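Local coordinates for tetratricopeptide repeat protein (Parabacteroides merdae ATCC 43184, PDB 4R7S), which is of unknown function but, as a tetratricopeptide repeat protein built of stacked helix pairs, probably serves as a scaffold for binding other proteins or peptides, at residues S22-L27 with Q54-E59; I62-A67 with L78-S83. All coordinates share one frame; numbering follows the deposited sequence.

From the N terminus the chain runs through helix 2-16 into helix 20-33, which supplies the first half of contact 1. After helix 40-52 the turn at 54-56 comes back beside helix 20-33, and contact 1 closes there, with 26 residues between its segments. Contact 2 opens a few residues further along helix 57-68 and closes on helix 75-87 after only ten intervening residues. The two loops therefore follow in series, neither nesting nor crossing, with centres about 14 Å apart. Helix 57-68 is common to both: the turn leading into it meets helix 20-33 in contact 1, and its middle packs against helix 75-87 in contact 2.

Contact 1. Residues S22-L27 with Q54-E59; sequences SAEESL and QGKLQE
The carboxylate of Glu-24 reaches out from helix 20-33 to take two donors from the turn between helices 40-52 and 57-68. Its OE1 accepts a hydrogen bond from Gln-54 NE2 at 2.8 Å, with an N-H...O angle of 150°; the nitrogen lies nearly in line with the C-O bond, while carboxylate and amide planes stand 75° apart. Lys-56 arrives from the opposite direction and forms a salt bridge, NZ 3.0 Å from Glu-24 OE2 and above the carboxylate plane, with a weak bond to Glu-24 OE1 at 3.2 Å. An extended chain, CG anti to the backbone N (chi1 171°), carries the Glu-24 carboxylate to the turn, whereas the lysine chain bends at chi2 and chi3. Behind it, Glu-59 OE2 binds the same ammonium weakly at 3.3 Å from Lys-56 NZ, so one positive charge sits between two acids and probably eases their mutual repulsion. Lys-28 and Gln-51 also hold Glu-24 OE2, and Gln-54 NE2 gives a second bond to Ile-50 O. With an alanine here, Lys-56 would probably be left to its weak bond with Glu-59, and Lys-28 would lose this acid. Gly-55, at positive phi, ends helix 40-52 in a Schellman motif, and Lys-56 takes the N-cap position of the next helix. This salt-bridge network thus ties helix 20-33 to the turn between helices 40-52 and 57-68 of the tetratricopeptide repeat array.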
# COMPACT_ATOMS: atom_id res chain seq x y z
N SER A 22 -19.05 -17.24 -4.34
CA SER A 22 -20.32 -17.24 -5.05
C SER A 22 -20.47 -15.97 -5.90
O SER A 22 -20.91 -16.07 -7.05
CB SER A 22 -21.48 -17.38 -4.08
OG SER A 22 -21.39 -18.59 -3.34
N ALA A 23 -20.07 -14.80 -5.38
CA ALA A 23 -20.14 -13.55 -6.15
C ALA A 23 -19.36 -13.68 -7.48
O ALA A 23 -19.91 -13.36 -8.53
CB ALA A 23 -19.63 -12.38 -5.33
N GLU A 24 -18.13 -14.26 -7.42
CA GLU A 24 -17.26 -14.56 -8.57
C GLU A 24 -17.97 -15.43 -9.61
O GLU A 24 -17.91 -15.11 -10.81
CB GLU A 24 -15.99 -15.29 -8.08
CG GLU A 24 -15.12 -15.83 -9.20
CD GLU A 24 -13.67 -16.03 -8.84
OE1 GLU A 24 -13.32 -15.78 -7.67
OE2 GLU A 24 -12.88 -16.42 -9.74
N GLU A 25 -18.62 -16.51 -9.16
CA GLU A 25 -19.34 -17.44 -10.04
C GLU A 25 -20.54 -16.78 -10.72
O GLU A 25 -20.74 -16.99 -11.92
CB GLU A 25 -19.80 -18.70 -9.28
CG GLU A 25 -19.17 -19.98 -9.81
CD GLU A 25 -19.20 -20.16 -11.32
OE1 GLU A 25 -20.31 -20.25 -11.90
OE2 GLU A 25 -18.10 -20.20 -11.93
N SER A 26 -21.31 -15.95 -9.98
CA SER A 26 -22.46 -15.22 -10.55
C SER A 26 -22.00 -14.31 -11.69
O SER A 26 -22.62 -14.31 -12.76
CB SER A 26 -23.18 -14.42 -9.47
OG SER A 26 -23.68 -15.30 -8.49
N LEU A 27 -20.86 -13.60 -11.49
CA LEU A 27 -20.27 -12.71 -12.51
C LEU A 27 -19.84 -13.49 -13.75
O LEU A 27 -20.20 -13.12 -14.87
CB LEU A 27 -19.11 -11.88 -11.94
CG LEU A 27 -19.55 -10.71 -11.04
CD1 LEU A 27 -18.38 -9.99 -10.47
CD2 LEU A 27 -20.39 -9.72 -11.78
N GLN A 54 -9.72 -12.29 -2.66
CA GLN A 54 -9.61 -13.71 -2.37
C GLN A 54 -8.15 -14.17 -2.40
O GLN A 54 -7.85 -15.32 -2.04
CB GLN A 54 -10.40 -14.52 -3.39
CG GLN A 54 -11.85 -14.74 -3.01
CD GLN A 54 -12.55 -15.47 -4.12
OE1 GLN A 54 -12.59 -16.71 -4.17
NE2 GLN A 54 -13.03 -14.72 -5.10
N GLY A 55 -7.26 -13.27 -2.85
CA GLY A 55 -5.84 -13.54 -2.99
C GLY A 55 -5.49 -14.15 -4.33
O GLY A 55 -4.32 -14.48 -4.57
N LYS A 56 -6.49 -14.32 -5.22
CA LYS A 56 -6.32 -14.84 -6.59
C LYS A 56 -5.79 -13.68 -7.46
O LYS A 56 -6.47 -13.17 -8.36
CB LYS A 56 -7.65 -15.41 -7.11
CG LYS A 56 -8.39 -16.30 -6.12
CD LYS A 56 -9.12 -17.44 -6.81
CE LYS A 56 -10.62 -17.26 -6.92
NZ LYS A 56 -11.23 -18.17 -7.94
N LEU A 57 -4.56 -13.25 -7.14
CA LEU A 57 -3.89 -12.10 -7.72
C LEU A 57 -3.60 -12.24 -9.23
O LEU A 57 -3.84 -11.28 -9.97
CB LEU A 57 -2.59 -11.80 -6.95
CG LEU A 57 -2.68 -11.60 -5.43
CD1 LEU A 57 -1.36 -11.07 -4.87
CD2 LEU A 57 -3.83 -10.65 -5.03
N GLN A 58 -3.10 -13.40 -9.69
CA GLN A 58 -2.83 -13.60 -11.12
C GLN A 58 -4.13 -13.57 -11.92
O GLN A 58 -4.13 -12.97 -13.00
CB GLN A 58 -2.04 -14.90 -11.40
CG GLN A 58 -0.52 -14.82 -11.12
CD GLN A 58 0.20 -13.57 -11.61
OE1 GLN A 58 0.06 -13.12 -12.76
NE2 GLN A 58 1.00 -12.99 -10.73
N GLU A 59 -5.22 -14.16 -11.38
CA GLU A 59 -6.56 -14.19 -12.00
C GLU A 59 -7.15 -12.78 -12.11
O GLU A 59 -7.68 -12.40 -13.17
CB GLU A 59 -7.52 -15.07 -11.18
CG GLU A 59 -7.53 -16.53 -11.59
CD GLU A 59 -7.78 -17.47 -10.43
OE1 GLU A 59 -6.83 -17.69 -9.64
OE2 GLU A 59 -8.91 -17.99 -10.32

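Contact 2. Residues I62-A67 with L78-S83; sequences ISYTSA and LENRAS. With EDO (1,2-ethanediol), chain H.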
# COMPACT_ATOMS: atom_id res chain seq x y z
N ILE A 62 -5.76 -10.78 -14.87
CA ILE A 62 -6.35 -11.13 -16.17
C ILE A 62 -7.72 -10.41 -16.34
O ILE A 62 -7.98 -9.84 -17.41
CB ILE A 62 -6.41 -12.67 -16.37
CG1 ILE A 62 -4.96 -13.22 -16.58
CG2 ILE A 62 -7.34 -13.05 -17.55
CD1 ILE A 62 -4.76 -14.75 -16.66
N SER A 63 -8.54 -10.39 -15.27
CA SER A 63 -9.85 -9.73 -15.28
C SER A 63 -9.71 -8.21 -15.55
O SER A 63 -10.38 -7.69 -16.44
CB SER A 63 -10.61 -10.00 -13.99
OG SER A 63 -11.01 -11.36 -13.92
N TYR A 64 -8.81 -7.54 -14.82
CA TYR A 64 -8.53 -6.11 -15.01
C TYR A 64 -7.97 -5.83 -16.41
O TYR A 64 -8.38 -4.84 -17.03
CB TYR A 64 -7.56 -5.58 -13.94
CG TYR A 64 -8.12 -5.44 -12.53
CD1 TYR A 64 -9.45 -5.07 -12.32
CD2 TYR A 64 -7.30 -5.58 -11.42
CE1 TYR A 64 -9.95 -4.91 -11.04
CE2 TYR A 64 -7.80 -5.44 -10.13
CZ TYR A 64 -9.13 -5.10 -9.94
OH TYR A 64 -9.59 -4.93 -8.67
N THR A 65 -7.08 -6.70 -16.91
CA THR A 65 -6.50 -6.56 -18.24
C THR A 65 -7.62 -6.63 -19.30
O THR A 65 -7.62 -5.82 -20.25
CB THR A 65 -5.39 -7.60 -18.47
OG1 THR A 65 -4.30 -7.27 -17.60
CG2 THR A 65 -4.90 -7.63 -19.90
N SER A 66 -8.59 -7.55 -19.11
CA SER A 66 -9.73 -7.74 -20.00
C SER A 66 -10.64 -6.54 -19.97
O SER A 66 -11.04 -6.07 -21.03
CB SER A 66 -10.51 -8.99 -19.61
OG SER A 66 -9.70 -10.15 -19.73
N ALA A 67 -10.97 -6.04 -18.76
CA ALA A 67 -11.81 -4.85 -18.55
C ALA A 67 -11.21 -3.61 -19.23
O ALA A 67 -11.93 -2.82 -19.82
CB ALA A 67 -11.97 -4.59 -17.05
N LEU A 78 -7.54 1.45 -14.13
CA LEU A 78 -6.12 1.79 -14.07
C LEU A 78 -5.63 1.87 -12.64
O LEU A 78 -4.57 1.32 -12.34
CB LEU A 78 -5.83 3.11 -14.81
CG LEU A 78 -5.91 3.04 -16.34
CD1 LEU A 78 -5.93 4.42 -16.93
CD2 LEU A 78 -4.77 2.20 -16.94
N GLU A 79 -6.41 2.50 -11.77
CA GLU A 79 -6.09 2.64 -10.35
C GLU A 79 -6.07 1.27 -9.66
O GLU A 79 -5.18 1.02 -8.86
CB GLU A 79 -7.11 3.59 -9.68
CG GLU A 79 -6.90 3.79 -8.19
CD GLU A 79 -8.05 4.49 -7.48
OE1 GLU A 79 -8.46 5.58 -7.94
OE2 GLU A 79 -8.50 3.97 -6.44
N ASN A 80 -7.01 0.37 -9.99
CA ASN A 80 -7.04 -0.94 -9.35
C ASN A 80 -5.93 -1.87 -9.86
O ASN A 80 -5.27 -2.52 -9.04
CB ASN A 80 -8.42 -1.58 -9.50
CG ASN A 80 -9.40 -0.96 -8.52
OD1 ASN A 80 -9.45 -1.29 -7.34
ND2 ASN A 80 -10.10 0.03 -8.95
N ARG A 81 -5.68 -1.89 -11.17
CA ARG A 81 -4.64 -2.74 -11.77
C ARG A 81 -3.24 -2.22 -11.39
O ARG A 81 -2.34 -3.02 -11.13
CB ARG A 81 -4.83 -2.79 -13.29
CG ARG A 81 -4.12 -3.90 -14.05
CD ARG A 81 -3.60 -3.20 -15.27
NE ARG A 81 -3.58 -3.98 -16.50
CZ ARG A 81 -3.08 -3.54 -17.65
NH1 ARG A 81 -2.53 -2.33 -17.73
NH2 ARG A 81 -3.11 -4.31 -18.73
N ALA A 82 -3.05 -0.88 -11.32
CA ALA A 82 -1.75 -0.35 -10.90
C ALA A 82 -1.47 -0.77 -9.46
O ALA A 82 -0.37 -1.23 -9.16
CB ALA A 82 -1.70 1.16 -11.04
N SER A 83 -2.50 -0.71 -8.59
CA SER A 83 -2.42 -1.14 -7.20
C SER A 83 -2.14 -2.64 -7.13
O SER A 83 -1.36 -3.07 -6.28
CB SER A 83 -3.71 -0.81 -6.46
OG SER A 83 -3.68 -1.28 -5.13
C1 EDO H . -13.56 -1.39 -6.01
O1 EDO H . -12.31 -1.09 -5.38
C2 EDO H . -13.38 -1.54 -7.56
O2 EDO H . -14.08 -2.69 -8.02
O HOH W 1 -8.34 -3.63 -6.60
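Tyr-64 lays one face of its ring against Asn-80, whose CB sits 4.1 Å from the Tyr-64 ring centroid and 29° off the ring normal, a CH-pi contact. The closest pair is Tyr-64 CZ and Asn-80 CB at 3.6 Å, so the methylene covers the hydroxyl-bearing end of the ring, and the amide plane is inclined 36° to it. Beyond the ring, water 1 joins the polar ends: it lies 2.7 Å from Tyr-64 OH and donates to Asn-80 OD1. Tyr-64 OH is also hydrogen-bonded to Thr-49 OG1, and Asn-80 ND2 turns back to Thr-76 O in its own helix. A 1,2-ethanediol, probably from the crystallisation liquor, makes a weak bond to Asn-80 OD1 and another bond to Thr-49. At the root of the tyrosine, Tyr-64 CB packs on Arg-81 CG at 3.8 Å, and Arg-81 CA approaches the ring obliquely. With CG anti to the backbone nitrogen, the arginine chain passes Tyr-64 CB and bends on to Thr-65. There OG1 of Thr-65 meets the guanidinium at its edge, in plane, through a weak bond of 3.4 Å from Arg-81 NH2; the salt bridge of this group is to Asp-97, and Thr-65 OG1 is bonded to Leu-61 O. The segment axes approach to 9.9 Å at 149°, the near-antiparallel packing of consecutive helices characteristic of a tetratricopeptide repeat array.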